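Putative oxidoreductase (Thermus thermophilus, PDB 2ISM) is a putative oxidoreductase with a beta-propeller fold and carries a bound calcium ion. Local coordinates at residues Y156-A161 / Y243-V248; G126-P131 / L164-G169; T152-E157 / G200-Q205; H231-L236 / R258-F263; F217-G222 / F268-L273. One frame throughout, in Å; residues are numbered along the deposited sequence.

The chain folds as a beta-propeller of six four-stranded antiparallel sheets. Contact 2 joins the end of strand 117-127 to the loop before strand 170-174. Contacts 3 and 1 use the loop after strand 148-151, have centres about 8 Å apart and share Y156 and E157. Contact 4 pairs strands 232-237 and 262-264; contact 5, about 9 Å away between centres, sets their blade against the one that begins with strand 270-276. Along the chain the segments of contacts 1 and 2 alternate, contact 3 closes before 4 and 5 open, and contact 4 falls within the span of contact 5. Contacts 1 and 4 share the calcium ion, where one loop carbonyl and one strand carboxylate meet.

Contact 1 of 5, residues Y156-A161 / Y243-V248; sequences YERELA and YGWPRV. With CA (calcium ion), chain E.
R158 and P246 meet through their aliphatic carbons, R158 CB lying 3.7 Å from P246 CB. The first torsion of R158 (chi1 64°) sets CG between the backbone N and the carbonyl carbon, and CG and CD continue past the proline ring. Further out, the guanidinium has W245 over one face, its plane turned 34° from the indole, with NH2 3.9 Å from W245 CH2; its NH1 forms a salt bridge with E226. P246, which follows a cis peptide bond, places CB over the centre of the neighbouring W245 ring. At the indole edge A161 CB reaches W245 CD1 at 3.9 Å, while W245 NE1 is hydrogen-bonded to E154. On the exposed side E159 bends back at chi2 (-54°) to bring its carboxylate to R247. R247 NH1 donates an almost straight bond of 2.9 Å to the syn lone pair of E159 OE1, and the two charged groups are nearly coplanar; the second bond, to OE2, is weak. In the same loop the carbonyl O of Y243 binds calcium at 2.5 Å. With E226 and E154 holding their polar ends, R158 and W245 are fixed from outside the contact; the exposed E159-R247 pair probably contributes modestly.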
# COMPACT_ATOMS: atom_id res chain seq x y z
N TYR B 156 9.84 34.59 10.11
CA TYR B 156 9.00 35.77 9.93
C TYR B 156 9.75 37.00 9.41
O TYR B 156 9.31 38.14 9.59
CB TYR B 156 8.27 36.12 11.23
CG TYR B 156 6.77 36.17 11.05
CD1 TYR B 156 5.97 35.06 11.33
CD2 TYR B 156 6.15 37.32 10.56
CE1 TYR B 156 4.59 35.10 11.13
CE2 TYR B 156 4.77 37.37 10.35
CZ TYR B 156 4.00 36.26 10.63
OH TYR B 156 2.64 36.32 10.43
N GLU B 157 10.89 36.76 8.77
CA GLU B 157 11.70 37.81 8.16
C GLU B 157 11.80 37.29 6.74
O GLU B 157 12.82 36.76 6.31
CB GLU B 157 13.06 37.91 8.85
CG GLU B 157 12.99 38.62 10.21
CD GLU B 157 14.24 38.45 11.07
OE1 GLU B 157 15.36 38.42 10.50
OE2 GLU B 157 14.11 38.36 12.31
N ARG B 158 10.68 37.42 6.03
CA ARG B 158 10.52 36.92 4.67
C ARG B 158 11.67 37.06 3.68
O ARG B 158 11.88 36.18 2.85
CB ARG B 158 9.24 37.51 4.06
CG ARG B 158 9.24 39.02 3.89
CD ARG B 158 7.84 39.50 3.54
NE ARG B 158 6.99 39.57 4.73
CZ ARG B 158 5.68 39.30 4.73
NH1 ARG B 158 4.98 39.39 5.85
NH2 ARG B 158 5.08 38.91 3.61
N GLU B 159 12.43 38.15 3.76
CA GLU B 159 13.55 38.35 2.83
C GLU B 159 14.67 37.33 2.97
O GLU B 159 15.48 37.17 2.05
CB GLU B 159 14.13 39.76 2.99
CG GLU B 159 13.29 40.84 2.34
CD GLU B 159 12.99 40.55 0.87
OE1 GLU B 159 13.95 40.29 0.11
OE2 GLU B 159 11.80 40.58 0.49
N LEU B 160 14.73 36.63 4.10
CA LEU B 160 15.78 35.64 4.28
C LEU B 160 15.68 34.52 3.24
O LEU B 160 16.70 34.02 2.77
CB LEU B 160 15.71 35.02 5.68
CG LEU B 160 15.94 35.96 6.87
CD1 LEU B 160 15.92 35.15 8.16
CD2 LEU B 160 17.28 36.66 6.72
N ALA B 161 14.45 34.16 2.88
CA ALA B 161 14.22 33.08 1.92
C ALA B 161 14.91 33.26 0.58
O ALA B 161 15.31 32.28 -0.05
CB ALA B 161 12.72 32.91 1.69
N TYR B 243 11.68 28.69 -4.93
CA TYR B 243 10.24 28.53 -4.88
C TYR B 243 9.38 29.76 -4.62
O TYR B 243 8.28 29.66 -4.12
CB TYR B 243 9.91 27.36 -3.96
CG TYR B 243 10.39 26.08 -4.60
CD1 TYR B 243 9.54 25.33 -5.42
CD2 TYR B 243 11.74 25.72 -4.55
CE1 TYR B 243 10.04 24.26 -6.19
CE2 TYR B 243 12.24 24.66 -5.31
CZ TYR B 243 11.39 23.94 -6.13
OH TYR B 243 11.90 22.94 -6.93
N GLY B 244 9.90 30.93 -4.98
CA GLY B 244 9.13 32.15 -4.90
C GLY B 244 8.87 32.98 -3.65
O GLY B 244 8.70 34.19 -3.78
N TRP B 245 8.81 32.38 -2.47
CA TRP B 245 8.55 33.18 -1.27
C TRP B 245 9.68 34.17 -1.01
O TRP B 245 10.85 33.80 -1.06
CB TRP B 245 8.36 32.26 -0.05
CG TRP B 245 8.06 33.02 1.22
CD1 TRP B 245 8.90 33.25 2.27
CD2 TRP B 245 6.82 33.68 1.54
NE1 TRP B 245 8.27 34.00 3.23
CE2 TRP B 245 7.00 34.28 2.81
CE3 TRP B 245 5.59 33.82 0.89
CZ2 TRP B 245 5.98 35.01 3.44
CZ3 TRP B 245 4.58 34.55 1.51
CH2 TRP B 245 4.78 35.14 2.78
N PRO B 246 9.34 35.45 -0.73
CA PRO B 246 8.01 36.05 -0.62
C PRO B 246 7.59 36.80 -1.89
O PRO B 246 6.58 37.50 -1.90
CB PRO B 246 8.16 36.99 0.55
CG PRO B 246 9.52 37.57 0.29
CD PRO B 246 10.35 36.35 -0.14
N ARG B 247 8.38 36.66 -2.95
CA ARG B 247 8.11 37.33 -4.22
C ARG B 247 6.82 36.80 -4.85
O ARG B 247 6.04 37.57 -5.43
CB ARG B 247 9.25 37.09 -5.21
CG ARG B 247 10.65 37.31 -4.64
CD ARG B 247 11.05 38.77 -4.66
NE ARG B 247 12.50 38.92 -4.51
CZ ARG B 247 13.12 39.21 -3.37
NH1 ARG B 247 12.44 39.39 -2.25
NH2 ARG B 247 14.45 39.30 -3.35
N VAL B 248 6.60 35.50 -4.72
CA VAL B 248 5.42 34.86 -5.29
C VAL B 248 4.63 34.05 -4.27
O VAL B 248 5.20 33.41 -3.39
CB VAL B 248 5.82 33.88 -6.42
CG1 VAL B 248 4.62 33.57 -7.30
CG2 VAL B 248 6.97 34.46 -7.23
CA CA E . 6.02 28.99 -3.35
O HOH W 1 5.59 31.36 -1.94
O HOH W 2 4.91 30.35 -5.44
O HOH W 3 6.28 27.01 -5.28
O HOH W 4 7.80 28.59 -1.40

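Contact 2 of 5, residues G126-P131 / L164-G169; sequences GIPARP and LASLGG
P128 lays the CG-CD side of its ring against the peptide between L167 and G168, with CD 3.7 Å from G168 N and 3.9 Å from L167 C. The same CD touches L167 CB at 4.0 Å, while CG approaches S166 OG at a similar distance. That hydroxyl is turned back into its own loop: with OG anti to the backbone N (chi1 173°) it accepts from G168 N at 3.1 Å, closing an ST turn that fixes the peptide under the proline. G168 fits closely here, since a side-chain carbon at its position would come within 3.2 Å of P128 CG. Beside this, L167 CD1 meets the CG1 methylene of I127 at 4.1 Å and lies 3.9 Å from the carbonyl O of G126, the I127 and L167 side chains crossing at about a right angle. The contact rests on van der Waals packing of P128 on the peptide and of L167 on I127. Around it, I127 also rests on N105 of the adjacent strand 104-112, on Y95 of strand 92-98 and on T152, whose hydroxyl is bonded to the carbonyl O of L167. The pair thus joins the outermost strand of the sheet 77-127 to the loop that leads into strand 170-174 of the next blade.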
# COMPACT_ATOMS: atom_id res chain seq x y z
N GLY B 126 23.56 27.52 13.85
CA GLY B 126 23.30 28.83 13.29
C GLY B 126 22.11 29.03 12.38
O GLY B 126 22.02 30.05 11.70
N ILE B 127 21.20 28.07 12.33
CA ILE B 127 20.02 28.23 11.49
C ILE B 127 19.18 29.30 12.20
O ILE B 127 19.06 29.28 13.43
CB ILE B 127 19.22 26.93 11.38
CG1 ILE B 127 20.08 25.84 10.72
CG2 ILE B 127 17.95 27.17 10.57
CD1 ILE B 127 19.45 24.46 10.74
N PRO B 128 18.61 30.24 11.45
CA PRO B 128 17.80 31.30 12.06
C PRO B 128 16.70 30.85 13.02
O PRO B 128 16.04 29.83 12.82
CB PRO B 128 17.23 32.04 10.85
CG PRO B 128 18.31 31.90 9.83
CD PRO B 128 18.72 30.45 9.99
N ALA B 129 16.52 31.65 14.07
CA ALA B 129 15.48 31.45 15.07
C ALA B 129 15.27 32.83 15.69
O ALA B 129 16.19 33.63 15.73
CB ALA B 129 15.94 30.46 16.14
N ARG B 130 14.05 33.11 16.14
CA ARG B 130 13.76 34.40 16.76
C ARG B 130 12.98 34.16 18.05
O ARG B 130 12.40 33.09 18.24
CB ARG B 130 12.96 35.29 15.81
CG ARG B 130 13.79 35.86 14.65
CD ARG B 130 14.99 36.66 15.18
NE ARG B 130 15.86 37.16 14.12
CZ ARG B 130 17.08 37.64 14.33
NH1 ARG B 130 17.58 37.69 15.56
NH2 ARG B 130 17.81 38.09 13.31
N PRO B 131 12.98 35.14 18.97
CA PRO B 131 12.27 35.00 20.25
C PRO B 131 10.84 34.52 20.15
O PRO B 131 10.36 33.80 21.03
CB PRO B 131 12.38 36.40 20.84
CG PRO B 131 13.72 36.85 20.37
CD PRO B 131 13.68 36.43 18.91
N LEU B 164 20.72 33.98 -0.48
CA LEU B 164 21.57 32.79 -0.51
C LEU B 164 22.56 32.74 0.65
O LEU B 164 23.11 31.69 0.95
CB LEU B 164 22.34 32.71 -1.83
CG LEU B 164 21.52 32.30 -3.06
CD1 LEU B 164 22.41 32.30 -4.29
CD2 LEU B 164 20.91 30.92 -2.83
N ALA B 165 22.78 33.89 1.29
CA ALA B 165 23.71 33.97 2.41
C ALA B 165 23.06 33.55 3.73
O ALA B 165 23.74 33.39 4.74
CB ALA B 165 24.26 35.39 2.53
N SER B 166 21.74 33.38 3.71
CA SER B 166 21.01 32.97 4.91
C SER B 166 20.57 31.51 4.85
O SER B 166 20.17 31.02 3.80
CB SER B 166 19.76 33.85 5.09
OG SER B 166 18.96 33.37 6.16
N LEU B 167 20.66 30.82 5.99
CA LEU B 167 20.25 29.42 6.06
C LEU B 167 18.73 29.30 6.24
O LEU B 167 18.20 28.19 6.28
CB LEU B 167 20.95 28.71 7.23
CG LEU B 167 22.46 28.51 7.21
CD1 LEU B 167 22.91 27.89 8.53
CD2 LEU B 167 22.85 27.62 6.03
N GLY B 168 18.05 30.44 6.35
CA GLY B 168 16.61 30.44 6.55
C GLY B 168 15.75 30.47 5.30
O GLY B 168 16.11 31.08 4.29
N GLY B 169 14.59 29.81 5.37
CA GLY B 169 13.68 29.75 4.23
C GLY B 169 14.30 28.91 3.13
O GLY B 169 14.17 29.22 1.95

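Contact 3 of 5, residues T152-E157 / G200-Q205; sequences TGEVYE and GHRNPQ
E154 and R202 meet where the two loops pack most closely: E154 N donates to R202 O at 3.2 Å, the nitrogen lying nearly on the extension of the C=O bond. The carbonyl oxygen is enclosed further by E154 CG at 3.3 Å and by a CA-H...O contact from G153 CA. G153 lies with its CA 3.7 Å from N203 OD1, and a side-chain carbon on it would clash with that oxygen, which is itself bonded to G137 N. Next to it P204 turns the CG-CD side of its ring to T152 O, CD standing 3.3 Å away. These two loops, after strands 148-151 and 196-199 of one four-stranded propeller blade, carry buried residues at every touching position. E154 to E157 form a type I' beta turn. The E154 chain bends at chi2 (69°), turning CD back; OE2 accepts from Y156 N, met from above the carboxylate plane, and is also bonded to H135. The contact is looser on the flank of the turn. R202 CG lies 4.2 Å from E154 OE1, and the R202 chain, extended from CG to NE, has its salt-bridge partner in E226. On the partly exposed ring of Y156, CE1 stays 4.8 Å from R202 NH2.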
# COMPACT_ATOMS: atom_id res chain seq x y z
N THR B 152 14.09 24.65 6.65
CA THR B 152 14.20 25.76 7.60
C THR B 152 13.20 26.85 7.26
O THR B 152 12.83 27.02 6.09
CB THR B 152 15.61 26.39 7.58
OG1 THR B 152 15.80 27.10 6.35
CG2 THR B 152 16.68 25.32 7.72
N GLY B 153 12.76 27.59 8.27
CA GLY B 153 11.81 28.67 8.06
C GLY B 153 12.55 29.99 8.00
O GLY B 153 13.73 30.04 8.35
N GLU B 154 11.88 31.05 7.55
CA GLU B 154 12.53 32.35 7.48
C GLU B 154 12.23 33.22 8.70
O GLU B 154 12.33 34.45 8.65
CB GLU B 154 12.17 33.09 6.18
CG GLU B 154 10.77 32.85 5.63
CD GLU B 154 9.67 33.46 6.48
OE1 GLU B 154 8.91 34.29 5.95
OE2 GLU B 154 9.56 33.10 7.67
N VAL B 155 11.87 32.56 9.80
CA VAL B 155 11.58 33.20 11.08
C VAL B 155 10.80 34.52 11.03
O VAL B 155 11.05 35.43 11.81
CB VAL B 155 12.88 33.42 11.90
CG1 VAL B 155 13.58 32.09 12.08
CG2 VAL B 155 13.80 34.43 11.20
N TYR B 156 9.84 34.59 10.11
CA TYR B 156 9.00 35.77 9.93
C TYR B 156 9.75 37.00 9.41
O TYR B 156 9.31 38.14 9.59
CB TYR B 156 8.27 36.12 11.23
CG TYR B 156 6.77 36.17 11.05
CD1 TYR B 156 5.97 35.06 11.33
CD2 TYR B 156 6.15 37.32 10.56
CE1 TYR B 156 4.59 35.10 11.13
CE2 TYR B 156 4.77 37.37 10.35
CZ TYR B 156 4.00 36.26 10.63
OH TYR B 156 2.64 36.32 10.43
N GLU B 157 10.89 36.76 8.77
CA GLU B 157 11.70 37.81 8.16
C GLU B 157 11.80 37.29 6.74
O GLU B 157 12.82 36.76 6.31
CB GLU B 157 13.06 37.91 8.85
CG GLU B 157 12.99 38.62 10.21
CD GLU B 157 14.24 38.45 11.07
OE1 GLU B 157 15.36 38.42 10.50
OE2 GLU B 157 14.11 38.36 12.31
N GLY B 200 13.71 30.15 -1.35
CA GLY B 200 12.39 30.72 -1.60
C GLY B 200 11.27 29.98 -0.89
O GLY B 200 10.15 29.89 -1.42
N HIS B 201 11.55 29.44 0.29
CA HIS B 201 10.55 28.72 1.07
C HIS B 201 10.18 29.41 2.38
O HIS B 201 11.05 29.78 3.16
CB HIS B 201 11.12 27.39 1.57
CG HIS B 201 11.57 26.47 0.48
ND1 HIS B 201 10.68 25.81 -0.34
CD2 HIS B 201 12.81 26.14 0.04
CE1 HIS B 201 11.35 25.11 -1.24
NE2 HIS B 201 12.65 25.30 -1.03
N ARG B 202 8.88 29.58 2.61
CA ARG B 202 8.38 30.23 3.82
C ARG B 202 8.60 29.49 5.14
O ARG B 202 9.34 29.94 6.00
CB ARG B 202 6.89 30.49 3.64
CG ARG B 202 6.25 31.34 4.73
CD ARG B 202 4.83 31.72 4.36
NE ARG B 202 4.10 32.38 5.44
CZ ARG B 202 3.66 31.76 6.54
NH1 ARG B 202 3.87 30.46 6.70
NH2 ARG B 202 3.02 32.44 7.47
N ASN B 203 7.94 28.35 5.29
CA ASN B 203 8.10 27.54 6.50
C ASN B 203 7.74 26.23 5.83
O ASN B 203 6.58 25.94 5.56
CB ASN B 203 7.18 27.99 7.64
CG ASN B 203 7.55 27.32 8.97
OD1 ASN B 203 8.73 27.08 9.24
ND2 ASN B 203 6.56 27.04 9.79
N PRO B 204 8.75 25.40 5.56
CA PRO B 204 8.57 24.10 4.91
C PRO B 204 8.80 23.12 6.06
O PRO B 204 9.73 23.29 6.85
CB PRO B 204 9.64 23.98 3.83
CG PRO B 204 10.73 24.86 4.37
CD PRO B 204 9.96 26.08 4.85
N GLN B 205 7.94 22.11 6.16
CA GLN B 205 8.07 21.12 7.22
C GLN B 205 8.05 19.68 6.70
O GLN B 205 8.29 18.74 7.45
CB GLN B 205 7.13 21.43 8.38
CG GLN B 205 7.38 22.79 9.05
CD GLN B 205 6.43 23.04 10.20
OE1 GLN B 205 5.33 22.48 10.25
NE2 GLN B 205 6.83 23.91 11.13

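Contact 4 of 5, residues H231-L236 / R258-F263; sequences HDEVNL and RDPLYF. With CA (calcium ion), chain E.
H231 and F263 set their rings nearly parallel, planes at 17°, but slid so far apart that they barely overlap: the centroids are 5.6 Å from each other and H231 CD2 meets F263 CE2 at 3.6 Å. The two side chains run side by side in the same direction. F263 shares its sheet face with E233, the two forming an antiparallel non-hydrogen-bonded pair. On the other face V234 and Y262 form the hydrogen-bonded pair, V234 N donating to Y262 O at 2.9 Å. V234 O takes both Y262 N and L261 N in its carbonyl plane, the latter at 2.7 Å, so two residues face one: a classic beta bulge. The bulge puts L261 alongside V234, and their branches point the same way with V234 CG1 4.2 Å from L261 CD2. E233 crosses P260 at about a right angle, its CB 3.5 Å from P260 CB. With CG between the backbone N and the carbonyl carbon (chi1 40°) and the chain extended beyond it, the E233 carboxylate reaches the calcium ion through both oxygens, OE2 at 2.7 Å and OE1 at 2.9 Å. E233 thus chelates the ion, with Y243 O and four waters completing the shell, so its charge is probably compensated by the metal; one of these waters donates to R258 O and carries the link to segment 258-263.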
# COMPACT_ATOMS: atom_id res chain seq x y z
N HIS B 231 -3.10 29.31 0.45
CA HIS B 231 -2.10 29.03 -0.57
C HIS B 231 -0.94 28.20 -0.04
O HIS B 231 0.21 28.39 -0.42
CB HIS B 231 -1.57 30.32 -1.23
CG HIS B 231 -2.62 31.07 -1.99
ND1 HIS B 231 -3.63 31.77 -1.35
CD2 HIS B 231 -2.87 31.18 -3.32
CE1 HIS B 231 -4.45 32.27 -2.26
NE2 HIS B 231 -4.02 31.93 -3.45
N ASP B 232 -1.27 27.27 0.85
CA ASP B 232 -0.27 26.35 1.39
C ASP B 232 0.03 25.50 0.17
O ASP B 232 -0.79 25.40 -0.75
CB ASP B 232 -0.88 25.53 2.51
CG ASP B 232 -1.36 26.39 3.67
OD1 ASP B 232 -0.51 26.85 4.46
OD2 ASP B 232 -2.58 26.63 3.76
N GLU B 233 1.19 24.86 0.14
CA GLU B 233 1.54 24.11 -1.05
C GLU B 233 2.39 22.86 -0.91
O GLU B 233 2.90 22.54 0.16
CB GLU B 233 2.26 25.07 -1.99
CG GLU B 233 3.21 25.98 -1.22
CD GLU B 233 4.05 26.88 -2.10
OE1 GLU B 233 3.49 27.80 -2.74
OE2 GLU B 233 5.27 26.67 -2.14
N VAL B 234 2.50 22.15 -2.03
CA VAL B 234 3.32 20.96 -2.15
C VAL B 234 4.19 21.31 -3.35
O VAL B 234 3.67 21.67 -4.41
CB VAL B 234 2.51 19.70 -2.47
CG1 VAL B 234 3.47 18.54 -2.72
CG2 VAL B 234 1.57 19.37 -1.33
N ASN B 235 5.50 21.22 -3.17
CA ASN B 235 6.45 21.55 -4.22
C ASN B 235 7.29 20.36 -4.66
O ASN B 235 7.56 19.45 -3.87
CB ASN B 235 7.40 22.67 -3.76
CG ASN B 235 6.68 23.97 -3.47
OD1 ASN B 235 6.64 24.43 -2.33
ND2 ASN B 235 6.13 24.58 -4.51
N LEU B 236 7.69 20.37 -5.92
CA LEU B 236 8.56 19.34 -6.48
C LEU B 236 9.90 20.06 -6.43
O LEU B 236 10.14 21.01 -7.20
CB LEU B 236 8.17 19.01 -7.92
CG LEU B 236 9.05 18.03 -8.70
CD1 LEU B 236 9.27 16.77 -7.89
CD2 LEU B 236 8.39 17.69 -10.03
N ARG B 258 9.68 28.72 -9.31
CA ARG B 258 8.95 27.51 -9.63
C ARG B 258 7.61 27.41 -8.91
O ARG B 258 7.53 27.60 -7.69
CB ARG B 258 9.81 26.29 -9.30
CG ARG B 258 11.20 26.34 -9.93
CD ARG B 258 11.98 25.08 -9.65
NE ARG B 258 11.42 23.91 -10.32
CZ ARG B 258 11.67 23.57 -11.58
NH1 ARG B 258 12.48 24.31 -12.32
NH2 ARG B 258 11.11 22.48 -12.10
N ASP B 259 6.55 27.13 -9.67
CA ASP B 259 5.21 27.00 -9.11
C ASP B 259 5.07 25.71 -8.34
O ASP B 259 5.79 24.74 -8.57
CB ASP B 259 4.14 27.01 -10.21
CG ASP B 259 4.08 28.31 -10.98
OD1 ASP B 259 4.28 29.38 -10.37
OD2 ASP B 259 3.81 28.26 -12.20
N PRO B 260 4.13 25.67 -7.39
CA PRO B 260 3.94 24.45 -6.61
C PRO B 260 3.22 23.38 -7.44
O PRO B 260 2.53 23.70 -8.41
CB PRO B 260 3.11 24.91 -5.42
CG PRO B 260 2.32 26.05 -6.00
CD PRO B 260 3.35 26.78 -6.81
N LEU B 261 3.42 22.13 -7.07
CA LEU B 261 2.78 21.01 -7.73
C LEU B 261 1.28 21.14 -7.46
O LEU B 261 0.44 20.79 -8.30
CB LEU B 261 3.29 19.69 -7.16
CG LEU B 261 2.47 18.44 -7.48
CD1 LEU B 261 2.55 18.13 -8.96
CD2 LEU B 261 3.01 17.28 -6.66
N TYR B 262 0.96 21.64 -6.28
CA TYR B 262 -0.42 21.84 -5.87
C TYR B 262 -0.45 22.84 -4.73
O TYR B 262 0.49 22.93 -3.94
CB TYR B 262 -1.02 20.51 -5.39
CG TYR B 262 -2.52 20.55 -5.22
CD1 TYR B 262 -3.36 20.43 -6.32
CD2 TYR B 262 -3.10 20.74 -3.96
CE1 TYR B 262 -4.74 20.50 -6.18
CE2 TYR B 262 -4.48 20.81 -3.81
CZ TYR B 262 -5.30 20.69 -4.93
OH TYR B 262 -6.66 20.77 -4.79
N PHE B 263 -1.53 23.61 -4.65
CA PHE B 263 -1.69 24.56 -3.56
C PHE B 263 -3.17 24.73 -3.25
O PHE B 263 -4.02 24.58 -4.13
CB PHE B 263 -1.05 25.92 -3.90
CG PHE B 263 -1.75 26.69 -4.98
CD1 PHE B 263 -1.53 26.40 -6.32
CD2 PHE B 263 -2.62 27.73 -4.65
CE1 PHE B 263 -2.17 27.14 -7.33
CE2 PHE B 263 -3.26 28.47 -5.64
CZ PHE B 263 -3.03 28.17 -6.99
CA CA E . 6.02 28.99 -3.35
O HOH W 5 9.41 22.10 -9.49
O HOH W 6 6.70 22.23 -7.67
O HOH W 3 6.28 27.01 -5.28
O HOH W 2 4.91 30.35 -5.44
O HOH W 4 7.80 28.59 -1.40
O HOH W 1 5.59 31.36 -1.94

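Contact 5 of 5, residues F217-G222 / F268-L273; sequences FSSEHG and FPPGNL
This is a buried face-to-face contact between successive propeller blades: strand 216-220 of one packs on strand 270-276 of the next, their short axes 6.4 Å apart and running antiparallel at 165°. The strands belong to different sheets, and across the interface side chains meet both side chains and backbone. S219 is the polar centre. With OG between the backbone N and the carbonyl carbon (chi1 60°), the hydroxyl donates to G271 O at 2.7 Å, nearly in line with the carbonyl bond. Its CB meanwhile lies between two apolar groups, 3.9 Å from both P270 CG and L273 CG. L273 also reaches F217, CD2 coming 4.2 Å from F217 CB and CD1 resting by F217 O. P270 turns its ring to the backbone, CG standing 3.6 Å from E220 O. Further on, the H221 ring has P270 CD over one face, offset toward the rim, and touches P269 CB with CD2 at 3.8 Å, the two side chains crossing at about a right angle. E220 points away from strand 270-276, its carboxylate bonded to H201 ND1 and R202 N. Behind the contact, L273 and P270 lie on strand 279-284, while F217 meets F275 edge-to-face and touches L236 of strand 232-237. Strand 216-220 is hydrogen-bonded on to that strand within its own blade.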
# COMPACT_ATOMS: atom_id res chain seq x y z
N PHE B 217 9.82 15.85 -2.90
CA PHE B 217 8.60 16.64 -2.78
C PHE B 217 8.61 17.24 -1.38
O PHE B 217 9.07 16.60 -0.44
CB PHE B 217 7.37 15.75 -2.95
CG PHE B 217 7.16 15.28 -4.35
CD1 PHE B 217 6.16 15.85 -5.14
CD2 PHE B 217 7.96 14.29 -4.89
CE1 PHE B 217 5.97 15.43 -6.46
CE2 PHE B 217 7.79 13.87 -6.21
CZ PHE B 217 6.79 14.44 -6.99
N SER B 218 8.10 18.46 -1.26
CA SER B 218 8.07 19.13 0.02
C SER B 218 6.74 19.84 0.23
O SER B 218 6.05 20.20 -0.73
CB SER B 218 9.21 20.15 0.09
OG SER B 218 9.22 20.86 1.31
N SER B 219 6.37 20.04 1.49
CA SER B 219 5.13 20.73 1.82
C SER B 219 5.51 21.95 2.63
O SER B 219 6.53 21.93 3.34
CB SER B 219 4.21 19.83 2.64
OG SER B 219 4.83 19.45 3.86
N GLU B 220 4.72 23.01 2.54
CA GLU B 220 5.02 24.19 3.33
C GLU B 220 3.80 25.07 3.56
O GLU B 220 2.87 25.08 2.75
CB GLU B 220 6.15 25.00 2.68
CG GLU B 220 5.80 25.78 1.44
CD GLU B 220 6.99 26.58 0.93
OE1 GLU B 220 7.99 25.95 0.52
OE2 GLU B 220 6.95 27.83 0.95
N HIS B 221 3.82 25.78 4.68
CA HIS B 221 2.73 26.67 5.05
C HIS B 221 2.74 27.93 4.20
O HIS B 221 3.79 28.54 3.98
CB HIS B 221 2.85 27.08 6.53
CG HIS B 221 2.84 25.93 7.48
ND1 HIS B 221 3.90 25.06 7.61
CD2 HIS B 221 1.89 25.50 8.35
CE1 HIS B 221 3.61 24.14 8.52
NE2 HIS B 221 2.40 24.39 8.98
N GLY B 222 1.56 28.32 3.73
CA GLY B 222 1.44 29.52 2.93
C GLY B 222 1.28 30.72 3.85
O GLY B 222 1.40 30.56 5.07
N PHE B 268 -4.63 25.07 3.52
CA PHE B 268 -4.53 23.77 4.18
C PHE B 268 -3.14 23.57 4.79
O PHE B 268 -2.32 22.83 4.24
CB PHE B 268 -4.84 22.65 3.19
CG PHE B 268 -4.85 21.28 3.82
CD1 PHE B 268 -5.97 20.81 4.47
CD2 PHE B 268 -3.73 20.47 3.75
CE1 PHE B 268 -5.98 19.55 5.05
CE2 PHE B 268 -3.73 19.21 4.32
CZ PHE B 268 -4.86 18.75 4.97
N PRO B 269 -2.89 24.23 5.91
CA PRO B 269 -1.57 24.21 6.54
C PRO B 269 -1.07 22.78 6.76
O PRO B 269 -1.64 22.05 7.56
CB PRO B 269 -1.81 24.89 7.88
CG PRO B 269 -2.96 25.80 7.63
CD PRO B 269 -3.84 25.09 6.64
N PRO B 270 -0.00 22.41 6.06
CA PRO B 270 0.49 21.03 6.08
C PRO B 270 1.57 20.67 7.08
O PRO B 270 2.39 21.50 7.49
CB PRO B 270 0.99 20.84 4.66
CG PRO B 270 1.66 22.17 4.42
CD PRO B 270 0.67 23.19 5.01
N GLY B 271 1.55 19.40 7.47
CA GLY B 271 2.57 18.87 8.35
C GLY B 271 3.50 18.20 7.34
O GLY B 271 3.80 18.77 6.29
N ASN B 272 3.91 16.97 7.63
CA ASN B 272 4.80 16.28 6.70
C ASN B 272 3.95 15.62 5.61
O ASN B 272 2.73 15.71 5.62
CB ASN B 272 5.60 15.21 7.46
CG ASN B 272 6.88 14.82 6.73
OD1 ASN B 272 7.20 15.37 5.68
ND2 ASN B 272 7.62 13.87 7.30
N LEU B 273 4.61 14.99 4.65
CA LEU B 273 3.91 14.29 3.58
C LEU B 273 4.67 13.01 3.29
O LEU B 273 5.85 12.90 3.63
CB LEU B 273 3.79 15.15 2.31
CG LEU B 273 4.90 16.09 1.80
CD1 LEU B 273 6.28 15.58 2.15
CD2 LEU B 273 4.72 16.24 0.30